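Local coordinates for D-glycerate 3-kinase (Cryptococcus neoformans var. grubii serotype A, PDB 6CKG), which probably catalyses the ATP-dependent phosphorylation of D-glycerate to 3-phospho-D-glycerate, at residues D243-L254 with S308-N319; G17-V28 with L63-L71. All blocks are in the same frame, centred on the assembly; numbering follows the deposited sequence. Where two conformers were deposited one is given.

From the N terminus, the chain first forms helix 19-38, then runs through strand 48-53 and a loop with a Walker A sequence into helix 63-75. Contact 2 closes this first excursion by packing the two helices together. Only later, past strands 79-83 and 176-180 and several helices, does contact 1 close, pairing strand 247-253 with strand 313-318 across a largely helical excursion of 53 residues. The two contacts thus follow in series, neither nested nor crossed. They meet in space, however: Met20 and Thr24 of contact 2 rest on Ile251 and Phe316 of contact 1, tying the helical layer to the central sheet.

Contact 1 (D243-L254 with S308-N319); sequences DQIDCFVQIQPL and SWRGKGLRFIVN
Phe248 covers one face of the Trp309 indole, its CD2 3.4 Å from Trp309 CE2. The planes are inclined at 37°, and Phe248 CB adds a CH-pi contact over the five-membered ring. Ile245 approaches the six-membered part obliquely, CG2 lying 3.7 Å from Trp309 CE3, while the indole NE1 is hydrogen-bonded to Ile302 O. Farther along the same face of the sheet, the Arg315 guanidinium receives Gln250 OE1 at its edge. Arg315 NE donates to that oxygen at 2.8 Å (159° at the hydrogen), and NH2 adds a weak bond. With CG anti to the backbone N (chi1 172°), Gln250 runs alongside the arginine. Salt bridges from Arg315 to Asp303 and Glu328, and a hydrogen bond from Gln250 NE2 to Gln53 OE1, further fix this buried polar cluster. The Gln252 amide, nearly parallel to the guanidinium, packs on Arg315 CD.

Strands 247-253 and 313-318 are neighbouring parallel strands of the central sheet, whose 2-3-1-4-5 parallel order, with an antiparallel strand added, matches the kinase-type P-loop fold. Their backbones are joined from Phe248 N to Lys312 O (3.0 Å) through to Leu254 N to Val318 O (3.0 Å). On the opposite face, Val249 CG1 meets the edge of the Phe316 ring, 3.9 Å from CE2, and Ile251 CG2 reaches Val318 CG2. Ahead of the strands, Ser308 OG donates to Ile245 O at 2.7 Å, in the carbonyl plane.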
loop_
_atom_site.group_PDB
_atom_site.type_symbol
_atom_site.label_atom_id
_atom_site.label_comp_id
_atom_site.label_asym_id
_atom_site.label_seq_id
_atom_site.Cartn_x
_atom_site.Cartn_y
_atom_site.Cartn_z
ATOM N N ASP A 243 -10.192 -4.062 6.857
ATOM C CA ASP A 243 -11.640 -4.255 6.851
ATOM C C ASP A 243 -12.419 -2.961 6.634
ATOM O O ASP A 243 -13.636 -3.023 6.455
ATOM C CB ASP A 243 -12.094 -4.910 8.163
ATOM C CG ASP A 243 -11.761 -6.408 8.225
ATOM O OD1 ASP A 243 -11.434 -7.016 7.176
ATOM O OD2 ASP A 243 -11.821 -6.981 9.332
ATOM N N GLN A 244 -11.763 -1.804 6.691
ATOM C CA GLN A 244 -12.390 -0.524 6.399
ATOM C C GLN A 244 -12.460 -0.233 4.906
ATOM O O GLN A 244 -13.137 0.720 4.505
ATOM C CB GLN A 244 -11.622 0.581 7.120
ATOM C CG GLN A 244 -11.710 0.490 8.642
ATOM C CD GLN A 244 -12.926 1.225 9.169
ATOM O OE1 GLN A 244 -14.062 0.825 8.916
ATOM N NE2 GLN A 244 -12.695 2.340 9.869
ATOM N N ILE A 245 -11.817 -1.052 4.085
ATOM C CA ILE A 245 -11.768 -0.854 2.638
ATOM C C ILE A 245 -13.002 -1.472 1.982
ATOM O O ILE A 245 -13.358 -2.628 2.250
ATOM C CB ILE A 245 -10.476 -1.463 2.071
ATOM C CG1 ILE A 245 -9.259 -0.756 2.694
ATOM C CG2 ILE A 245 -10.472 -1.425 0.555
ATOM C CD1 ILE A 245 -7.897 -1.335 2.267
ATOM N N ASP A 246 -13.639 -0.712 1.082
ATOM C CA ASP A 246 -14.863 -1.140 0.410
ATOM C C ASP A 246 -14.602 -1.860 -0.907
ATOM O O ASP A 246 -15.298 -2.827 -1.231
ATOM C CB ASP A 246 -15.770 0.068 0.133
ATOM C CG ASP A 246 -16.172 0.800 1.395
ATOM O OD1 ASP A 246 -16.558 0.128 2.366
ATOM O OD2 ASP A 246 -16.093 2.044 1.423
ATOM N N CYS A 247 -13.642 -1.392 -1.694
ATOM C CA CYS A 247 -13.347 -2.009 -2.982
ATOM C C CYS A 247 -11.854 -1.847 -3.234
ATOM O O CYS A 247 -11.154 -1.160 -2.492
ATOM C CB CYS A 247 -14.213 -1.389 -4.104
ATOM S SG CYS A 247 -13.886 0.376 -4.379
ATOM N N PHE A 248 -11.354 -2.482 -4.292
ATOM C CA PHE A 248 -9.906 -2.639 -4.382
ATOM C C PHE A 248 -9.447 -2.602 -5.830
ATOM O O PHE A 248 -10.076 -3.199 -6.714
ATOM C CB PHE A 248 -9.467 -3.973 -3.740
ATOM C CG PHE A 248 -8.072 -3.950 -3.133
ATOM C CD1 PHE A 248 -6.950 -4.049 -3.937
ATOM C CD2 PHE A 248 -7.895 -3.842 -1.758
ATOM C CE1 PHE A 248 -5.657 -4.060 -3.386
ATOM C CE2 PHE A 248 -6.601 -3.845 -1.190
ATOM C CZ PHE A 248 -5.486 -3.962 -2.015
ATOM N N VAL A 249 -8.318 -1.935 -6.052
ATOM C CA VAL A 249 -7.646 -1.892 -7.349
ATOM C C VAL A 249 -6.224 -2.388 -7.143
ATOM O O VAL A 249 -5.511 -1.873 -6.274
ATOM C CB VAL A 249 -7.635 -0.468 -7.941
ATOM C CG1 VAL A 249 -6.899 -0.448 -9.290
ATOM C CG2 VAL A 249 -9.074 0.070 -8.099
ATOM N N GLN A 250 -5.804 -3.369 -7.941
ATOM C CA GLN A 250 -4.462 -3.925 -7.811
ATOM C C GLN A 250 -3.723 -3.876 -9.145
ATOM O O GLN A 250 -4.281 -4.230 -10.184
ATOM C CB GLN A 250 -4.510 -5.372 -7.286
ATOM C CG GLN A 250 -3.154 -6.062 -7.328
ATOM C CD GLN A 250 -3.210 -7.514 -6.868
ATOM O OE1 GLN A 250 -3.985 -8.311 -7.390
ATOM N NE2 GLN A 250 -2.397 -7.853 -5.877
ATOM N N ILE A 251 -2.474 -3.425 -9.117
ATOM C CA ILE A 251 -1.592 -3.496 -10.275
ATOM C C ILE A 251 -0.641 -4.665 -10.032
ATOM O O ILE A 251 0.168 -4.632 -9.100
ATOM C CB ILE A 251 -0.819 -2.189 -10.487
ATOM C CG1 ILE A 251 -1.795 -1.014 -10.622
ATOM C CG2 ILE A 251 0.039 -2.301 -11.731
ATOM C CD1 ILE A 251 -1.128 0.352 -10.589
ATOM N N GLN A 252 -0.751 -5.709 -10.851
ATOM C CA GLN A 252 0.018 -6.931 -10.650
ATOM C C GLN A 252 0.978 -7.114 -11.817
ATOM O O GLN A 252 0.519 -7.257 -12.965
ATOM C CB GLN A 252 -0.915 -8.137 -10.539
ATOM C CG GLN A 252 -0.202 -9.454 -10.326
ATOM C CD GLN A 252 -1.177 -10.607 -10.285
ATOM O OE1 GLN A 252 -1.710 -10.955 -9.226
ATOM N NE2 GLN A 252 -1.435 -11.191 -11.440
ATOM N N PRO A 253 2.294 -7.114 -11.605
ATOM C CA PRO A 253 3.201 -7.437 -12.708
ATOM C C PRO A 253 3.003 -8.880 -13.142
ATOM O O PRO A 253 2.597 -9.736 -12.350
ATOM C CB PRO A 253 4.591 -7.226 -12.102
ATOM C CG PRO A 253 4.395 -7.498 -10.650
ATOM C CD PRO A 253 3.007 -7.002 -10.318
ATOM N N LEU A 254 3.269 -9.133 -14.427
ATOM C CA LEU A 254 3.312 -10.503 -14.927
ATOM C C LEU A 254 4.260 -11.352 -14.104
ATOM O O LEU A 254 3.978 -12.522 -13.815
ATOM C CB LEU A 254 3.751 -10.519 -16.393
ATOM C CG LEU A 254 2.655 -10.466 -17.443
ATOM C CD1 LEU A 254 3.255 -10.338 -18.833
ATOM C CD2 LEU A 254 1.797 -11.708 -17.332
ATOM N N SER A 308 -12.986 -7.663 2.896
ATOM C CA SER A 308 -14.140 -6.785 2.821
ATOM C C SER A 308 -14.431 -6.350 1.390
ATOM O O SER A 308 -15.559 -5.939 1.101
ATOM C CB SER A 308 -13.933 -5.573 3.734
ATOM O OG SER A 308 -12.704 -4.939 3.438
ATOM N N TRP A 309 -13.454 -6.467 0.486
ATOM C CA TRP A 309 -13.621 -6.092 -0.913
ATOM C C TRP A 309 -13.824 -7.289 -1.831
ATOM O O TRP A 309 -13.752 -7.139 -3.058
ATOM C CB TRP A 309 -12.409 -5.287 -1.389
ATOM C CG TRP A 309 -11.099 -6.002 -1.176
ATOM C CD1 TRP A 309 -10.508 -6.903 -2.011
ATOM C CD2 TRP A 309 -10.221 -5.864 -0.050
ATOM N NE1 TRP A 309 -9.312 -7.325 -1.485
ATOM C CE2 TRP A 309 -9.115 -6.704 -0.279
ATOM C CE3 TRP A 309 -10.257 -5.092 1.122
ATOM C CZ2 TRP A 309 -8.054 -6.815 0.630
ATOM C CZ3 TRP A 309 -9.211 -5.197 2.019
ATOM C CH2 TRP A 309 -8.118 -6.050 1.765
ATOM N N ARG A 310 -14.041 -8.475 -1.271
ATOM C CA ARG A 310 -14.273 -9.663 -2.086
ATOM C C ARG A 310 -15.441 -9.429 -3.033
ATOM O O ARG A 310 -16.515 -9.008 -2.604
ATOM C CB ARG A 310 -14.554 -10.866 -1.180
ATOM C CG ARG A 310 -14.972 -12.143 -1.912
ATOM C CD ARG A 310 -13.817 -12.699 -2.720
ATOM N NE ARG A 310 -13.879 -14.155 -2.814
ATOM C CZ ARG A 310 -12.888 -14.911 -3.270
ATOM N NH1 ARG A 310 -11.758 -14.344 -3.677
ATOM N NH2 ARG A 310 -13.024 -16.234 -3.305
ATOM N N GLY A 311 -15.233 -9.712 -4.322
ATOM C CA GLY A 311 -16.233 -9.426 -5.341
ATOM C C GLY A 311 -16.247 -7.992 -5.836
ATOM O O GLY A 311 -16.996 -7.675 -6.765
ATOM N N LYS A 312 -15.448 -7.114 -5.251
ATOM C CA LYS A 312 -15.405 -5.705 -5.616
ATOM C C LYS A 312 -13.972 -5.280 -5.911
ATOM O O LYS A 312 -13.530 -4.212 -5.486
ATOM C CB LYS A 312 -16.002 -4.836 -4.511
ATOM C CG LYS A 312 -17.467 -5.120 -4.183
ATOM C CD LYS A 312 -17.935 -4.291 -2.979
ATOM C CE LYS A 312 -17.463 -4.904 -1.664
ATOM N NZ LYS A 312 -17.432 -3.958 -0.474
ATOM N N GLY A 313 -13.231 -6.114 -6.632
ATOM C CA GLY A 313 -11.839 -5.838 -6.937
ATOM C C GLY A 313 -11.598 -5.811 -8.432
ATOM O O GLY A 313 -12.259 -6.515 -9.199
ATOM N N LEU A 314 -10.654 -4.974 -8.847
ATOM C CA LEU A 314 -10.218 -4.869 -10.230
ATOM C C LEU A 314 -8.707 -5.009 -10.258
ATOM O O LEU A 314 -7.998 -4.281 -9.550
ATOM C CB LEU A 314 -10.628 -3.535 -10.855
ATOM C CG LEU A 314 -10.064 -3.200 -12.237
ATOM C CD1 LEU A 314 -10.586 -4.188 -13.314
ATOM C CD2 LEU A 314 -10.411 -1.750 -12.594
ATOM N N ARG A 315 -8.216 -5.938 -11.068
ATOM C CA ARG A 315 -6.787 -6.188 -11.196
ATOM C C ARG A 315 -6.333 -5.841 -12.603
ATOM O O ARG A 315 -6.943 -6.287 -13.580
ATOM C CB ARG A 315 -6.445 -7.653 -10.903
ATOM C CG ARG A 315 -5.009 -8.035 -11.300
ATOM C CD ARG A 315 -4.693 -9.513 -10.945
ATOM N NE ARG A 315 -4.985 -9.773 -9.537
ATOM C CZ ARG A 315 -5.953 -10.576 -9.117
ATOM N NH1 ARG A 315 -6.707 -11.224 -9.995
ATOM N NH2 ARG A 315 -6.168 -10.735 -7.823
ATOM N N PHE A 316 -5.267 -5.060 -12.704
ATOM C CA PHE A 316 -4.579 -4.835 -13.967
ATOM C C PHE A 316 -3.326 -5.689 -13.979
ATOM O O PHE A 316 -2.524 -5.619 -13.048
ATOM C CB PHE A 316 -4.181 -3.369 -14.150
ATOM C CG PHE A 316 -5.347 -2.416 -14.215
ATOM C CD1 PHE A 316 -6.051 -2.239 -15.397
ATOM C CD2 PHE A 316 -5.711 -1.679 -13.104
ATOM C CE1 PHE A 316 -7.117 -1.350 -15.459
ATOM C CE2 PHE A 316 -6.775 -0.791 -13.154
ATOM C CZ PHE A 316 -7.476 -0.620 -14.331
ATOM N N ILE A 317 -3.161 -6.488 -15.023
ATOM C CA ILE A 317 -1.957 -7.285 -15.212
ATOM C C ILE A 317 -1.101 -6.560 -16.237
ATOM O O ILE A 317 -1.565 -6.276 -17.345
ATOM C CB ILE A 317 -2.304 -8.711 -15.666
ATOM C CG1 ILE A 317 -3.185 -9.377 -14.603
ATOM C CG2 ILE A 317 -1.040 -9.512 -15.952
ATOM C CD1 ILE A 317 -3.662 -10.758 -14.947
ATOM N N VAL A 318 0.136 -6.231 -15.868
ATOM C CA VAL A 318 0.960 -5.363 -16.701
ATOM C C VAL A 318 2.258 -6.072 -17.085
ATOM O O VAL A 318 2.759 -6.943 -16.362
ATOM C CB VAL A 318 1.252 -4.024 -15.986
ATOM C CG1 VAL A 318 -0.046 -3.269 -15.716
ATOM C CG2 VAL A 318 1.998 -4.266 -14.691
ATOM N N ASN A 319 2.803 -5.694 -18.244
ATOM C CA ASN A 319 4.095 -6.212 -18.666
ATOM C C ASN A 319 5.195 -5.294 -18.132
ATOM O O ASN A 319 4.934 -4.352 -17.379
ATOM C CB ASN A 319 4.157 -6.385 -20.190
ATOM C CG ASN A 319 3.963 -5.078 -20.959
ATOM O OD1 ASN A 319 4.077 -3.980 -20.413
ATOM N ND2 ASN A 319 3.674 -5.206 -22.253
HETATM O O HOH W 1 -10.790 -6.804 4.579
#

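Contact 2 (G17-V28 with L63-L71); sequences GGAMVQQTAGFV and LTGLLPDYL
Leu63 opens the interface by pushing CD1 against the Thr24 side chain, tip to tip, 3.6 Å from OG1. Its other methyl, CD2, lies near Met20 SD. The threonine hydroxyl is turned back onto its own helix, donating to Met20 O at 2.7 Å; Thr24 N bonds to the same carbonyl oxygen from the other face of its plane, which leaves the methyl side of Thr24 for packing. One turn on, Leu66 crosses Val21 at about a right angle, with CB 3.9 Å from Val21 CG2. Leu67 reaches across with both branches: CD2 touches Thr24 CG2 at 3.6 Å, and CD1 settles against the backbone near Val21 O and Ala25 N.

Tyr70 offers one ring face to Val21, whose CG1 sits over it, 3.9 Å from the ring centroid and offset toward the rim. A chi1 of 161° sets this methyl anti to the valine N, sending CG2 to Leu66 instead. Ala25 CB meets the same ring obliquely, and Gln22 CG comes within 3.5 Å of Tyr70 OH. Finally, Leu71 divides its methyls between Ala25 CB, 3.7 Å from CD2, and Val28 CG1, near CD1.

The segment axes pass 9.7 Å apart at a crossing angle of -56°. The two helices, joined through an apolar interface, pack over the central sheet, and helix 63-75 is the one following the Walker A loop of a P-loop kinase fold.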
loop_
_atom_site.group_PDB
_atom_site.type_symbol
_atom_site.label_atom_id
_atom_site.label_comp_id
_atom_site.label_asym_id
_atom_site.label_seq_id
_atom_site.Cartn_x
_atom_site.Cartn_y
_atom_site.Cartn_z
ATOM N N GLY A 17 -4.329 10.152 -17.642
ATOM C CA GLY A 17 -5.300 10.241 -18.722
ATOM C C GLY A 17 -5.332 9.012 -19.621
ATOM O O GLY A 17 -6.118 8.948 -20.571
ATOM N N GLY A 18 -4.481 8.033 -19.311
ATOM C CA GLY A 18 -4.334 6.846 -20.127
ATOM C C GLY A 18 -5.364 5.777 -19.807
ATOM O O GLY A 18 -6.324 5.989 -19.063
ATOM N N ALA A 19 -5.141 4.593 -20.385
ATOM C CA ALA A 19 -6.113 3.510 -20.269
ATOM C C ALA A 19 -6.324 3.099 -18.813
ATOM O O ALA A 19 -7.462 2.895 -18.379
ATOM C CB ALA A 19 -5.671 2.312 -21.107
ATOM N N MET A 20 -5.237 2.961 -18.041
ATOM C CA MET A 20 -5.394 2.534 -16.653
ATOM C C MET A 20 -6.177 3.562 -15.842
ATOM O O MET A 20 -7.067 3.199 -15.065
ATOM C CB MET A 20 -4.039 2.262 -15.999
ATOM C CG MET A 20 -4.183 1.674 -14.591
ATOM S SD MET A 20 -2.661 1.235 -13.700
ATOM C CE MET A 20 -2.015 -0.078 -14.744
ATOM N N VAL A 21 -5.866 4.852 -16.013
ATOM C CA VAL A 21 -6.588 5.894 -15.285
ATOM C C VAL A 21 -8.066 5.874 -15.668
ATOM O O VAL A 21 -8.946 5.848 -14.800
ATOM C CB VAL A 21 -5.952 7.273 -15.540
ATOM C CG1 VAL A 21 -6.938 8.402 -15.204
ATOM C CG2 VAL A 21 -4.683 7.423 -14.737
ATOM N N GLN A 22 -8.358 5.854 -16.974
ATOM C CA GLN A 22 -9.749 5.844 -17.432
ATOM C C GLN A 22 -10.490 4.606 -16.950
ATOM O O GLN A 22 -11.654 4.686 -16.533
ATOM C CB GLN A 22 -9.814 5.904 -18.959
ATOM C CG GLN A 22 -9.219 7.151 -19.567
ATOM C CD GLN A 22 -9.484 7.238 -21.056
ATOM O OE1 GLN A 22 -10.176 6.389 -21.625
ATOM N NE2 GLN A 22 -8.938 8.268 -21.697
ATOM N N GLN A 23 -9.849 3.443 -17.035
ATOM C CA GLN A 23 -10.511 2.223 -16.606
ATOM C C GLN A 23 -10.727 2.222 -15.101
ATOM O O GLN A 23 -11.777 1.777 -14.623
ATOM C CB GLN A 23 -9.699 1.003 -17.044
ATOM C CG GLN A 23 -9.794 0.733 -18.538
ATOM C CD GLN A 23 -9.002 -0.486 -18.944
ATOM O OE1 GLN A 23 -9.194 -1.569 -18.396
ATOM N NE2 GLN A 23 -8.088 -0.311 -19.890
ATOM N N THR A 24 -9.753 2.720 -14.335
ATOM C CA THR A 24 -9.929 2.794 -12.888
ATOM C C THR A 24 -11.035 3.774 -12.517
ATOM O O THR A 24 -11.813 3.520 -11.588
ATOM C CB THR A 24 -8.621 3.185 -12.206
ATOM O OG1 THR A 24 -7.597 2.241 -12.551
ATOM C CG2 THR A 24 -8.802 3.183 -10.704
ATOM N N ALA A 25 -11.138 4.882 -13.258
ATOM C CA ALA A 25 -12.219 5.836 -13.035
ATOM C C ALA A 25 -13.578 5.191 -13.264
ATOM O O ALA A 25 -14.508 5.385 -12.471
ATOM C CB ALA A 25 -12.047 7.048 -13.951
ATOM N N GLY A 26 -13.728 4.446 -14.367
ATOM C CA GLY A 26 -14.992 3.763 -14.608
ATOM C C GLY A 26 -15.376 2.853 -13.455
ATOM O O GLY A 26 -16.531 2.839 -13.015
ATOM N N PHE A 27 -14.399 2.111 -12.934
ATOM C CA PHE A 27 -14.602 1.204 -11.799
ATOM C C PHE A 27 -14.949 1.966 -10.516
ATOM O O PHE A 27 -15.867 1.580 -9.780
ATOM C CB PHE A 27 -13.336 0.372 -11.610
ATOM C CG PHE A 27 -13.339 -0.520 -10.380
ATOM C CD1 PHE A 27 -14.012 -1.737 -10.393
ATOM C CD2 PHE A 27 -12.646 -0.157 -9.235
ATOM C CE1 PHE A 27 -14.005 -2.571 -9.276
ATOM C CE2 PHE A 27 -12.633 -0.995 -8.107
ATOM C CZ PHE A 27 -13.317 -2.195 -8.135
ATOM N N VAL A 28 -14.215 3.044 -10.215
ATOM C CA VAL A 28 -14.553 3.866 -9.050
ATOM C C VAL A 28 -15.970 4.425 -9.167
ATOM O O VAL A 28 -16.743 4.410 -8.200
ATOM C CB VAL A 28 -13.513 4.983 -8.854
ATOM C CG1 VAL A 28 -14.001 5.980 -7.844
ATOM C CG2 VAL A 28 -12.169 4.364 -8.383
ATOM N N LEU A 63 -0.783 5.785 -11.301
ATOM C CA LEU A 63 -2.237 5.756 -11.177
ATOM C C LEU A 63 -2.728 6.691 -10.079
ATOM O O LEU A 63 -3.494 7.629 -10.341
ATOM C CB LEU A 63 -2.701 4.327 -10.919
ATOM C CG LEU A 63 -4.168 4.165 -10.581
ATOM C CD1 LEU A 63 -5.026 4.650 -11.760
ATOM C CD2 LEU A 63 -4.443 2.697 -10.241
ATOM N N THR A 64 -2.275 6.472 -8.843
ATOM C CA THR A 64 -2.785 7.257 -7.721
ATOM C C THR A 64 -2.298 8.703 -7.737
ATOM O O THR A 64 -2.838 9.533 -6.994
ATOM C CB THR A 64 -2.412 6.580 -6.396
ATOM O OG1 THR A 64 -0.990 6.504 -6.272
ATOM C CG2 THR A 64 -2.979 5.164 -6.341
ATOM N N GLY A 65 -1.314 9.034 -8.576
ATOM C CA GLY A 65 -0.943 10.425 -8.755
ATOM C C GLY A 65 -1.856 11.178 -9.698
ATOM O O GLY A 65 -2.061 12.380 -9.524
ATOM N N LEU A 66 -2.416 10.493 -10.699
ATOM C CA LEU A 66 -3.278 11.091 -11.710
ATOM C C LEU A 66 -4.759 10.919 -11.422
ATOM O O LEU A 66 -5.549 11.803 -11.756
ATOM C CB LEU A 66 -2.987 10.473 -13.082
ATOM C CG LEU A 66 -1.562 10.632 -13.606
ATOM C CD1 LEU A 66 -1.337 9.719 -14.792
ATOM C CD2 LEU A 66 -1.303 12.091 -13.974
ATOM N N LEU A 67 -5.146 9.801 -10.814
ATOM C CA LEU A 67 -6.562 9.486 -10.667
ATOM C C LEU A 67 -7.349 10.520 -9.872
ATOM O O LEU A 67 -8.478 10.833 -10.291
ATOM C CB LEU A 67 -6.717 8.096 -10.037
ATOM C CG LEU A 67 -8.135 7.591 -9.751
ATOM C CD1 LEU A 67 -8.929 7.437 -11.046
ATOM C CD2 LEU A 67 -8.082 6.264 -8.997
ATOM N N PRO A 68 -6.866 11.053 -8.738
ATOM C CA PRO A 68 -7.665 12.076 -8.028
ATOM C C PRO A 68 -8.019 13.283 -8.878
ATOM O O PRO A 68 -9.193 13.684 -8.913
ATOM C CB PRO A 68 -6.766 12.464 -6.843
ATOM C CG PRO A 68 -5.903 11.267 -6.618
ATOM C CD PRO A 68 -5.648 10.697 -7.982
ATOM N N ASP A 69 -7.044 13.890 -9.559
ATOM C CA ASP A 69 -7.350 15.093 -10.338
ATOM C C ASP A 69 -8.250 14.771 -11.523
ATOM O O ASP A 69 -9.008 15.631 -11.982
ATOM C CB ASP A 69 -6.067 15.759 -10.824
ATOM C CG ASP A 69 -5.259 16.363 -9.695
ATOM O OD1 ASP A 69 -5.858 16.799 -8.688
ATOM O OD2 ASP A 69 -4.019 16.404 -9.821
ATOM N N TYR A 70 -8.177 13.543 -12.026
ATOM C CA TYR A 70 -9.047 13.120 -13.115
ATOM C C TYR A 70 -10.496 13.023 -12.644
ATOM O O TYR A 70 -11.412 13.527 -13.309
ATOM C CB TYR A 70 -8.546 11.775 -13.652
ATOM C CG TYR A 70 -9.181 11.310 -14.927
ATOM C CD1 TYR A 70 -10.316 10.507 -14.907
ATOM C CD2 TYR A 70 -8.632 11.643 -16.157
ATOM C CE1 TYR A 70 -10.893 10.059 -16.077
ATOM C CE2 TYR A 70 -9.217 11.204 -17.339
ATOM C CZ TYR A 70 -10.345 10.418 -17.288
ATOM O OH TYR A 70 -10.924 9.982 -18.454
ATOM N N LEU A 71 -10.720 12.384 -11.486
ATOM C CA LEU A 71 -12.079 12.245 -10.961
ATOM C C LEU A 71 -12.664 13.593 -10.551
ATOM O O LEU A 71 -13.858 13.850 -10.768
ATOM C CB LEU A 71 -12.085 11.269 -9.782
ATOM C CG LEU A 71 -11.828 9.808 -10.190
ATOM C CD1 LEU A 71 -11.695 8.867 -8.985
ATOM C CD2 LEU A 71 -12.922 9.331 -11.132
#